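Local coordinates for Thiol:disulfide interchange protein DsbA (Pseudomonas aeruginosa, PDB 4ZL8) that probably forms disulfide bonds in other periplasmic proteins by transferring to them the redox-active disulfide carried on its thioredoxin fold, at residues 54-58 and 183-187; 108-112 and 125-129; 37-43 and 153-157. The protein carries 1 engineered substitution. One frame throughout, in Å; residues are numbered along the deposited sequence.

Contact 1. Residues 54-58 and 183-187; sequences LPADV and IEKER
Arg-187 leaves its helix with CG trans to the backbone N (chi1 -172°) and then bends at the CG-CD bond, which carries the guanidinium across to Asp-57. The aspartate meets it with CG lodged between its own backbone N and carbonyl carbon (chi1 62°), a torsion that points the carboxylate at the arginine. The resulting grip is side-on and twofold. NE of Arg-187 lies 2.7 Å from OD2 of Asp-57 and uses the syn lone pair of that oxygen, while NH2 reaches OD1 at 2.9 Å. With the two planar groups only 26° apart, the paired bonds are nearly straight and fix the rotation of the guanidinium. NH1 of Arg-187 is taken up by OE1 of Glu-184, one helical turn earlier, at 3.2 Å, so two acids share one cation along its edge. This network joins the end of helix 172-188 to the turn that closes the beta-alpha-beta crossover of the thioredoxin fold, between helix 38-52 and strand 58-64. The turn from Pro-55 to Val-58 is of type I, closed by the bond from Val-58 N to Pro-55 O. Its proline also touches the arginine, CG of Pro-55 standing 3.4 Å from NH2 of Arg-187 in an oblique approach. Beneath the charges the contact becomes apolar: CG2 of Val-58 packs on CG2 of Ile-183 at 3.8 Å, and CD2 of Leu-54 comes more loosely to CD1 of Ile-183 at 4.3 Å. Val-58 and Ile-183 both rest on Val-29 of the neighbouring strand 27-33.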
# COMPACT_ATOMS: atom_id res chain seq x y z
N LEU A 54 1.94 -15.48 -1.01
CA LEU A 54 2.63 -15.46 0.28
C LEU A 54 2.03 -16.50 1.22
O LEU A 54 0.88 -16.88 1.07
CB LEU A 54 2.57 -14.08 0.91
CG LEU A 54 3.34 -13.00 0.12
CD1 LEU A 54 2.91 -11.59 0.53
CD2 LEU A 54 4.81 -13.19 0.34
N PRO A 55 2.83 -16.98 2.17
CA PRO A 55 2.35 -18.03 3.07
C PRO A 55 1.46 -17.49 4.18
O PRO A 55 1.25 -16.29 4.30
CB PRO A 55 3.65 -18.62 3.65
CG PRO A 55 4.61 -17.52 3.58
CD PRO A 55 4.27 -16.73 2.35
N ALA A 56 0.94 -18.41 4.98
CA ALA A 56 -0.16 -18.12 5.88
C ALA A 56 0.24 -17.23 7.05
O ALA A 56 -0.63 -16.65 7.69
CB ALA A 56 -0.77 -19.39 6.40
N ASP A 57 1.54 -17.10 7.34
CA ASP A 57 1.98 -16.26 8.44
C ASP A 57 2.43 -14.89 8.00
O ASP A 57 2.99 -14.15 8.80
CB ASP A 57 3.09 -16.94 9.26
CG ASP A 57 4.36 -17.22 8.45
OD1 ASP A 57 4.29 -17.23 7.21
OD2 ASP A 57 5.41 -17.49 9.08
N VAL A 58 2.17 -14.53 6.74
CA VAL A 58 2.53 -13.21 6.24
C VAL A 58 1.24 -12.44 5.95
O VAL A 58 0.28 -12.99 5.43
CB VAL A 58 3.36 -13.35 4.96
CG1 VAL A 58 3.63 -11.99 4.34
CG2 VAL A 58 4.67 -14.07 5.27
N ILE A 183 11.44 -11.48 5.36
CA ILE A 183 10.38 -12.32 5.91
C ILE A 183 10.99 -13.55 6.60
O ILE A 183 10.62 -13.87 7.74
CB ILE A 183 9.37 -12.76 4.84
CG1 ILE A 183 8.53 -11.56 4.36
CG2 ILE A 183 8.46 -13.85 5.36
CD1 ILE A 183 7.83 -11.81 3.07
N GLU A 184 11.94 -14.22 5.96
CA GLU A 184 12.61 -15.35 6.60
C GLU A 184 13.35 -14.94 7.88
O GLU A 184 13.35 -15.67 8.86
CB GLU A 184 13.58 -16.04 5.63
CG GLU A 184 12.91 -16.72 4.43
CD GLU A 184 12.10 -17.95 4.76
OE1 GLU A 184 12.13 -18.46 5.91
OE2 GLU A 184 11.40 -18.41 3.85
N LYS A 185 13.95 -13.77 7.86
CA LYS A 185 14.66 -13.26 9.03
C LYS A 185 13.69 -13.16 10.21
O LYS A 185 13.99 -13.59 11.33
CB LYS A 185 15.27 -11.89 8.69
CG LYS A 185 16.05 -11.26 9.83
CD LYS A 185 16.71 -9.96 9.37
CE LYS A 185 17.48 -9.24 10.49
NZ LYS A 185 18.74 -9.91 10.87
N GLU A 186 12.51 -12.61 9.93
CA GLU A 186 11.54 -12.41 10.98
C GLU A 186 10.91 -13.75 11.41
O GLU A 186 10.60 -13.93 12.59
CB GLU A 186 10.48 -11.42 10.52
CG GLU A 186 10.99 -10.00 10.38
CD GLU A 186 11.53 -9.49 11.67
OE1 GLU A 186 12.75 -9.45 11.84
OE2 GLU A 186 10.71 -9.20 12.56
N ARG A 187 10.73 -14.68 10.48
CA ARG A 187 10.20 -16.00 10.83
C ARG A 187 11.15 -16.75 11.76
O ARG A 187 10.71 -17.49 12.64
CB ARG A 187 9.90 -16.83 9.58
CG ARG A 187 9.17 -18.12 9.86
CD ARG A 187 8.78 -18.86 8.59
NE ARG A 187 7.75 -18.15 7.83
CZ ARG A 187 7.91 -17.60 6.62
NH1 ARG A 187 9.08 -17.66 5.97
NH2 ARG A 187 6.89 -17.00 6.05

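Contact 2. Residues 108-112 and 125-129; sequences PEEMA and FLSTY
Pro-108 and Ala-112 face Leu-126 and Phe-125 across two helices whose short axes approach to 10.2 Å, with their N-to-C directions 140° apart. The pair forms a roughly antiparallel helical hairpin, built from consecutive helices 108-116 and 122-129, within the helical region that distinguishes DsbA from a plain thioredoxin. The backbones come together at both ends of the first segment, CA of Pro-108 being 6.7 Å from CA of Leu-126 and CA of Ala-112 6.5 Å from CA of Phe-125. No hydrogen bond spans this interface, which is held by fitted apolar surfaces. Pro-108 sets CB over one face of the Tyr-129 ring in a CH-pi contact, the two side chains crossing at about a right angle: CB of Pro-108 stands 3.9 Å from the ring centroid of Tyr-129, 21° off the normal and displaced toward the rim, while CG of Pro-108 reaches CE2 of Tyr-129 at 3.6 Å. Both aromatic residues project CG trans to the backbone N, which turns their rings toward the opposing helix. Met-111, extended beyond CG, passes beside both rings. Its sulfur makes Met-aromatic contacts with both, at the edge of the Phe-125 ring and obliquely to Tyr-129, where SD of Met-111 lies 3.7 Å from CE1. The small Ala-112 admits Phe-125 and Leu-126 together beside its methyl group. Around the hairpin, Met-111, Phe-125 and Tyr-129 also touch helix 70-84, through Val-73 and Thr-80. On the outer side, the carboxylate of Glu-109 pairs through OE1 with Lys-122, leaving OE2 against CD1 of Leu-126. The other methyl of that leucine, CD2 of Leu-126, rests 3.5 Å from the carbonyl O of Pro-108.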
# COMPACT_ATOMS: atom_id res chain seq x y z
N PRO A 108 -14.95 12.86 -4.99
CA PRO A 108 -15.74 11.65 -4.71
C PRO A 108 -16.88 11.43 -5.70
O PRO A 108 -17.19 10.28 -5.94
CB PRO A 108 -16.23 11.86 -3.26
CG PRO A 108 -15.94 13.30 -2.93
CD PRO A 108 -14.88 13.78 -3.84
N GLU A 109 -17.46 12.46 -6.30
CA GLU A 109 -18.48 12.25 -7.31
C GLU A 109 -17.89 11.53 -8.52
O GLU A 109 -18.47 10.58 -9.05
CB GLU A 109 -19.12 13.57 -7.73
CG GLU A 109 -20.30 13.96 -6.87
CD GLU A 109 -21.47 13.00 -7.03
OE1 GLU A 109 -21.78 12.62 -8.19
OE2 GLU A 109 -22.08 12.63 -6.01
N GLU A 110 -16.72 11.99 -8.96
CA GLU A 110 -16.06 11.35 -10.08
C GLU A 110 -15.72 9.90 -9.74
O GLU A 110 -15.89 8.99 -10.57
CB GLU A 110 -14.79 12.07 -10.49
CG GLU A 110 -14.31 11.59 -11.83
CD GLU A 110 -12.94 12.08 -12.18
OE1 GLU A 110 -12.50 13.13 -11.62
OE2 GLU A 110 -12.33 11.38 -13.05
N MET A 111 -15.22 9.67 -8.54
CA MET A 111 -14.86 8.33 -8.12
C MET A 111 -16.08 7.43 -8.13
O MET A 111 -16.04 6.32 -8.66
CB MET A 111 -14.28 8.33 -6.71
CG MET A 111 -12.99 9.11 -6.55
SD MET A 111 -12.73 9.36 -4.78
CE MET A 111 -11.25 10.35 -4.83
N ALA A 112 -17.16 7.90 -7.54
CA ALA A 112 -18.34 7.07 -7.40
C ALA A 112 -18.90 6.70 -8.77
O ALA A 112 -19.35 5.59 -8.99
CB ALA A 112 -19.39 7.79 -6.58
N PHE A 125 -20.50 4.09 -1.28
CA PHE A 125 -19.18 4.66 -1.46
C PHE A 125 -19.12 6.09 -0.91
O PHE A 125 -18.22 6.43 -0.15
CB PHE A 125 -18.75 4.66 -2.93
CG PHE A 125 -17.40 5.30 -3.13
CD1 PHE A 125 -16.24 4.56 -2.96
CD2 PHE A 125 -17.28 6.64 -3.40
CE1 PHE A 125 -15.00 5.14 -3.11
CE2 PHE A 125 -16.03 7.23 -3.55
CZ PHE A 125 -14.90 6.49 -3.40
N LEU A 126 -20.07 6.93 -1.30
CA LEU A 126 -20.06 8.31 -0.87
C LEU A 126 -20.22 8.43 0.65
O LEU A 126 -19.51 9.21 1.28
CB LEU A 126 -21.13 9.11 -1.62
CG LEU A 126 -20.84 9.28 -3.12
CD1 LEU A 126 -22.02 9.89 -3.80
CD2 LEU A 126 -19.61 10.13 -3.36
N SER A 127 -21.15 7.69 1.25
CA SER A 127 -21.36 7.72 2.70
C SER A 127 -20.10 7.26 3.43
O SER A 127 -19.70 7.85 4.45
CB SER A 127 -22.54 6.84 3.09
OG SER A 127 -22.74 6.84 4.50
N THR A 128 -19.47 6.21 2.92
CA THR A 128 -18.25 5.71 3.55
C THR A 128 -17.11 6.71 3.38
O THR A 128 -16.38 7.02 4.31
CB THR A 128 -17.85 4.33 2.98
OG1 THR A 128 -18.92 3.40 3.16
CG2 THR A 128 -16.62 3.78 3.69
N TYR A 129 -16.96 7.26 2.18
CA TYR A 129 -15.88 8.19 1.91
C TYR A 129 -15.90 9.36 2.88
O TYR A 129 -14.86 9.81 3.33
CB TYR A 129 -15.99 8.68 0.46
CG TYR A 129 -14.86 9.59 -0.02
CD1 TYR A 129 -13.76 9.06 -0.67
CD2 TYR A 129 -14.92 10.96 0.15
CE1 TYR A 129 -12.74 9.86 -1.13
CE2 TYR A 129 -13.90 11.79 -0.31
CZ TYR A 129 -12.81 11.22 -0.94
OH TYR A 129 -11.79 12.02 -1.39

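Contact 3. Residues 37-43 and 153-157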
# COMPACT_ATOMS: atom_id res chain seq x y z
N CYS A 37 0.86 7.19 -8.98
CA CYS A 37 2.31 7.12 -9.07
C CYS A 37 2.71 6.19 -10.22
O CYS A 37 2.40 5.01 -10.19
CB CYS A 37 2.83 6.65 -7.70
SG CYS A 37 4.37 5.73 -7.61
N PRO A 38 3.38 6.73 -11.25
CA PRO A 38 3.68 5.85 -12.39
C PRO A 38 4.64 4.68 -12.07
O PRO A 38 4.47 3.62 -12.66
CB PRO A 38 4.29 6.79 -13.44
CG PRO A 38 4.17 8.12 -12.93
CD PRO A 38 3.71 8.13 -11.52
N HIS A 39 5.61 4.88 -11.17
CA HIS A 39 6.47 3.76 -10.81
C HIS A 39 5.65 2.69 -10.08
O HIS A 39 5.95 1.50 -10.20
CB HIS A 39 7.62 4.18 -9.91
CG HIS A 39 8.65 5.04 -10.58
ND1 HIS A 39 9.91 5.23 -10.06
CD2 HIS A 39 8.59 5.80 -11.70
CE1 HIS A 39 10.60 6.04 -10.84
NE2 HIS A 39 9.82 6.41 -11.84
N CYS A 40 4.66 3.12 -9.31
CA CYS A 40 3.80 2.19 -8.59
C CYS A 40 3.01 1.36 -9.60
O CYS A 40 2.94 0.13 -9.50
CB CYS A 40 2.85 2.96 -7.68
SG CYS A 40 3.71 4.05 -6.44
N TYR A 41 2.43 2.02 -10.59
CA TYR A 41 1.74 1.33 -11.67
C TYR A 41 2.66 0.31 -12.34
O TYR A 41 2.27 -0.84 -12.55
CB TYR A 41 1.19 2.35 -12.69
CG TYR A 41 0.46 1.76 -13.87
CD1 TYR A 41 -0.70 1.04 -13.72
CD2 TYR A 41 0.93 1.96 -15.15
CE1 TYR A 41 -1.37 0.51 -14.80
CE2 TYR A 41 0.27 1.44 -16.25
CZ TYR A 41 -0.88 0.73 -16.06
OH TYR A 41 -1.55 0.19 -17.14
N ALA A 42 3.88 0.73 -12.65
CA ALA A 42 4.79 -0.14 -13.37
C ALA A 42 5.25 -1.34 -12.54
O ALA A 42 5.65 -2.36 -13.10
CB ALA A 42 5.99 0.64 -13.84
N PHE A 43 5.23 -1.21 -11.21
CA PHE A 43 5.61 -2.29 -10.29
C PHE A 43 4.51 -3.32 -10.12
O PHE A 43 4.79 -4.47 -9.73
CB PHE A 43 5.95 -1.66 -8.95
CG PHE A 43 6.63 -2.58 -7.94
CD1 PHE A 43 7.58 -3.51 -8.31
CD2 PHE A 43 6.36 -2.39 -6.59
CE1 PHE A 43 8.21 -4.31 -7.33
CE2 PHE A 43 6.99 -3.16 -5.63
CZ PHE A 43 7.92 -4.11 -6.00
N VAL A 153 7.30 6.96 -2.88
CA VAL A 153 6.69 5.68 -3.20
C VAL A 153 7.14 5.22 -4.58
O VAL A 153 7.58 6.06 -5.39
CB VAL A 153 5.15 5.78 -3.14
CG1 VAL A 153 4.69 6.04 -1.70
CG2 VAL A 153 4.61 6.84 -4.07
N PRO A 154 7.05 3.92 -4.86
CA PRO A 154 6.68 2.85 -3.92
C PRO A 154 7.81 2.56 -2.94
O PRO A 154 8.99 2.59 -3.31
CB PRO A 154 6.42 1.66 -4.84
CG PRO A 154 7.27 1.93 -6.06
CD PRO A 154 7.33 3.41 -6.22
N THR A 155 7.44 2.27 -1.69
CA THR A 155 8.39 1.89 -0.65
C THR A 155 7.81 0.73 0.12
O THR A 155 6.61 0.67 0.38
CB THR A 155 8.65 3.06 0.31
OG1 THR A 155 9.27 4.13 -0.40
CG2 THR A 155 9.56 2.66 1.48
N MET A 156 8.68 -0.21 0.44
CA MET A 156 8.30 -1.40 1.18
C MET A 156 8.76 -1.28 2.63
O MET A 156 9.84 -0.76 2.92
CB MET A 156 8.99 -2.63 0.60
CG MET A 156 8.77 -2.86 -0.87
SD MET A 156 7.04 -3.06 -1.33
CE MET A 156 6.54 -4.44 -0.35
N VAL A 157 7.93 -1.79 3.55
CA VAL A 157 8.33 -1.96 4.94
C VAL A 157 7.94 -3.36 5.39
O VAL A 157 6.78 -3.76 5.27
CB VAL A 157 7.70 -0.90 5.91
CG1 VAL A 157 8.19 -1.13 7.33
CG2 VAL A 157 8.03 0.51 5.45
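The ring of Phe-43 receives the sulfur of Met-156 at its edge, near the ring plane, with SD of Met-156 4.3 Å from CE2 of Phe-43. Pro-154 approaches the same ring obliquely, CB of Pro-154 lying 4.4 Å from CD2 of Phe-43. The imidazole of His-39 turns away from this contact: its ND1 and NE2 bind a MES and a glycerol molecule, both probably from the crystallisation liquor, and only CB of His-39 meets Pro-154, at 3.8 Å from CD. The redox-active disulfide lies against the same proline, SG of Cys-37 and SG of Cys-40 being bonded at 2.1 Å. The peptide bond before Pro-154 is cis, and with its place beside the CxxC motif this identifies residues 153-154 as the cis-proline loop of thioredoxin-fold oxidoreductases. CD of Pro-154 packs 3.7 Å from SG of Cys-40. Val-153 covers both sulfurs with a single methyl, its CG2 set between the backbone N and the carbonyl carbon; that methyl is 3.7 Å from SG of Cys-37 and 3.8 Å from SG of Cys-40. On this side the disulfide meets mainly carbon atoms of Val-153 and Pro-154, and no hydrogen bond joins the two segments. Cys-37 occupies the N-cap position of helix 38-52, so the disulfide joins the cap to the helix's first turn. The cis-proline loop leads into strand 155-158, which is hydrogen-bonded between strands 27-33 and 162-165, while Phe-43 and Met-156 both reach Glu-31 of strand 27-33 and Thr-175 of helix 172-188.

Overall arrangement
Contact 3 lies nearest the middle of the molecule, about 9 Å from its centre, and joins the redox-active helix start to the cis-proline loop of the thioredoxin fold. Contacts 1 and 2 occupy opposite sides of that centre, 36 Å apart between contact centres; contact 3 is 22 Å from the former and 24 Å from the latter, and none touches another. Helix 38-52 begins in contact 3 and leads to the loop of contact 1, whose partner helix 172-188 also packs on Phe-43 and Met-156. In chain order the segments of contacts 1 and 3 alternate, whereas both helices of contact 2 fall between strands 58-64 and 155-158, as an insertion into the thioredoxin fold.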